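PDB 3L7I: teichoic acid biosynthesis protein F from Staphylococcus epidermidis, which belongs to a family of teichoic acid biosynthesis proteins and has a GT-B-type fold, with two parallel-sheet domains in the modelled part. Local coordinates for residues D567-Y570 against K571-D575. Sequence-based numbering, arbitrary orientation.
Sequences DNLY and KELGD
Leu569 and Leu573, one turn apart on helix 566-573, meet through their terminal methyls: CD2 of Leu569 lies 3.2 Å from CD1 of Leu573, the two side chains crossing at a slant. Both are buried. Leu569 also reaches Ile564 and Phe599, while Leu573 leans on Leu677 of helix 670-677. Beneath the methyls the backbone closes the same turn, Leu573 N donating to Leu569 O at 2.8 Å.

Next to this apolar patch Glu572 CG sits above the face of the Asn568 amide, displaced toward its outer side and 4.0 Å from Asn568 ND2. With CG of Asn568 anti to the backbone N (chi1 -166°), the amide is carried to the flank where the Glu572 chain bends at chi2. The contact is by van der Waals forces; beyond it, Glu572 OE1 forms salt bridges with Lys675 and Lys678. The charged end thus ties helix 566-573 to helix 670-677, through Lys675, and to Lys678 just after it, and the two lysines probably stabilise its ionised form.

Helix 566-573 is the crossover helix of a right-handed beta-alpha-beta unit between parallel strands 539-543 and 577-581, in one of the two Rossmann-like halves of a GT-B fold. Ahead of strand 577-581, Gly574 N bonds to Tyr570 O at 3.0 Å, but from above the carbonyl plane, 44° out of it. The Tyr570 ring stacks on Phe599, and its CD1 comes within 4.2 Å of Gly574 CA, which approaches the ring obliquely.

The solvent side, at Asp567 and Lys571, is looser. Lys571 N bonds to Asp567 O at 2.9 Å, yet the exposed charged ends of the two residues stay apart, with Asp567 OD1 5.8 Å from Lys571 NZ.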
ATOM      1  N   ASP A 567      -2.066 -59.450  33.297  1.00 69.33           N
ATOM      2  CA  ASP A 567      -2.518 -60.716  33.849  1.00 71.39           C
ATOM      3  C   ASP A 567      -1.433 -61.467  34.596  1.00 71.43           C
ATOM      4  O   ASP A 567      -1.649 -61.904  35.730  1.00 72.11           O
ATOM      5  CB  ASP A 567      -3.082 -61.614  32.766  1.00 73.75           C
ATOM      6  CG  ASP A 567      -4.576 -61.552  32.708  1.00 75.22           C
ATOM      7  OD1 ASP A 567      -5.205 -61.429  33.805  1.00 75.30           O
ATOM      8  OD2 ASP A 567      -5.118 -61.625  31.575  1.00 76.52           O
ATOM      9  N   ASN A 568      -0.277 -61.641  33.959  1.00 71.02           N
ATOM     10  CA  ASN A 568       0.786 -62.392  34.604  1.00 71.42           C
ATOM     11  C   ASN A 568       1.167 -61.653  35.862  1.00 69.74           C
ATOM     12  O   ASN A 568       1.215 -62.239  36.954  1.00 70.63           O
ATOM     13  CB  ASN A 568       2.014 -62.557  33.712  1.00 71.30           C
ATOM     14  CG  ASN A 568       2.971 -63.601  34.246  1.00 72.60           C
ATOM     15  OD1 ASN A 568       2.577 -64.746  34.453  1.00 74.90           O
ATOM     16  ND2 ASN A 568       4.223 -63.214  34.490  1.00 71.42           N
ATOM     17  N   LEU A 569       1.428 -60.359  35.693  1.00 67.58           N
ATOM     18  CA  LEU A 569       1.823 -59.495  36.780  1.00 66.04           C
ATOM     19  C   LEU A 569       0.815 -59.602  37.926  1.00 66.80           C
ATOM     20  O   LEU A 569       1.184 -59.774  39.084  1.00 67.03           O
ATOM     21  CB  LEU A 569       1.947 -58.055  36.262  1.00 64.07           C
ATOM     22  CG  LEU A 569       3.314 -57.608  35.751  1.00 62.95           C
ATOM     23  CD1 LEU A 569       3.278 -56.161  35.422  1.00 61.34           C
ATOM     24  CD2 LEU A 569       4.358 -57.804  36.813  1.00 62.80           C
ATOM     25  N   TYR A 570      -0.463 -59.513  37.587  1.00 67.48           N
ATOM     26  CA  TYR A 570      -1.532 -59.602  38.571  1.00 68.54           C
ATOM     27  C   TYR A 570      -1.477 -60.928  39.330  1.00 70.60           C
ATOM     28  O   TYR A 570      -1.583 -60.945  40.544  1.00 71.08           O
ATOM     29  CB  TYR A 570      -2.871 -59.430  37.850  1.00 69.37           C
ATOM     30  CG  TYR A 570      -4.099 -59.233  38.707  1.00 70.44           C
ATOM     31  CD1 TYR A 570      -4.044 -58.634  39.974  1.00 69.89           C
ATOM     32  CD2 TYR A 570      -5.327 -59.614  38.228  1.00 72.25           C
ATOM     33  CE1 TYR A 570      -5.199 -58.455  40.725  1.00 71.18           C
ATOM     34  CE2 TYR A 570      -6.459 -59.443  38.967  1.00 73.50           C
ATOM     35  CZ  TYR A 570      -6.405 -58.863  40.201  1.00 72.97           C
ATOM     36  OH  TYR A 570      -7.607 -58.714  40.864  1.00 74.60           O
ATOM     37  N   LYS A 571      -1.304 -62.032  38.603  1.00 73.13           N
ATOM     38  CA  LYS A 571      -1.159 -63.367  39.200  1.00 78.74           C
ATOM     39  C   LYS A 571       0.069 -63.490  40.116  1.00 80.33           C
ATOM     40  O   LYS A 571       0.009 -64.125  41.171  1.00 84.33           O
ATOM     41  CB  LYS A 571      -1.066 -64.433  38.100  1.00 82.35           C
ATOM     42  CG  LYS A 571      -2.401 -65.013  37.632  1.00 84.11           C
ATOM     43  CD  LYS A 571      -2.205 -66.033  36.478  1.00 88.25           C
ATOM     44  CE  LYS A 571      -3.297 -67.119  36.434  1.00 92.90           C
ATOM     45  NZ  LYS A 571      -4.696 -66.598  36.295  1.00 90.35           N
ATOM     46  N   GLU A 572       1.172 -62.872  39.699  1.00 72.14           N
ATOM     47  CA  GLU A 572       2.482 -63.087  40.313  1.00 72.09           C
ATOM     48  C   GLU A 572       2.820 -62.097  41.409  1.00 70.68           C
ATOM     49  O   GLU A 572       3.671 -62.366  42.247  1.00 71.27           O
ATOM     50  CB  GLU A 572       3.591 -63.020  39.249  1.00 71.25           C
ATOM     51  CG  GLU A 572       3.668 -64.228  38.334  1.00 73.29           C
ATOM     52  CD  GLU A 572       4.010 -65.518  39.078  1.00 75.88           C
ATOM     53  OE1 GLU A 572       4.872 -65.471  39.979  1.00 75.84           O
ATOM     54  OE2 GLU A 572       3.424 -66.579  38.760  1.00 80.04           O
ATOM     55  N   LEU A 573       2.173 -60.944  41.389  1.00 69.07           N
ATOM     56  CA  LEU A 573       2.585 -59.846  42.248  1.00 67.68           C
ATOM     57  C   LEU A 573       1.401 -59.131  42.883  1.00 67.61           C
ATOM     58  O   LEU A 573       1.583 -58.299  43.768  1.00 67.01           O
ATOM     59  CB  LEU A 573       3.416 -58.836  41.440  1.00 65.55           C
ATOM     60  CG  LEU A 573       4.702 -59.375  40.819  1.00 65.64           C
ATOM     61  CD1 LEU A 573       5.323 -58.396  39.854  1.00 63.84           C
ATOM     62  CD2 LEU A 573       5.677 -59.733  41.910  1.00 66.49           C
ATOM     63  N   GLY A 574       0.196 -59.463  42.436  1.00 80.24           N
ATOM     64  CA  GLY A 574      -1.003 -58.758  42.850  1.00 78.72           C
ATOM     65  C   GLY A 574      -1.340 -58.726  44.332  1.00 79.61           C
ATOM     66  O   GLY A 574      -2.296 -58.055  44.733  1.00 78.53           O
ATOM     67  N   ASP A 575      -0.576 -59.442  45.149  1.00 70.91           N
ATOM     68  CA  ASP A 575      -0.852 -59.485  46.579  1.00 72.47           C
ATOM     69  C   ASP A 575       0.227 -58.750  47.349  1.00 71.55           C
ATOM     70  O   ASP A 575       0.044 -58.409  48.512  1.00 72.55           O
ATOM     71  CB  ASP A 575      -0.976 -60.929  47.095  1.00 77.26           C
ATOM     72  CG  ASP A 575      -2.292 -61.608  46.685  1.00 80.49           C
ATOM     73  OD1 ASP A 575      -3.325 -60.910  46.513  1.00 78.54           O
ATOM     74  OD2 ASP A 575      -2.290 -62.856  46.550  1.00 85.76           O
TER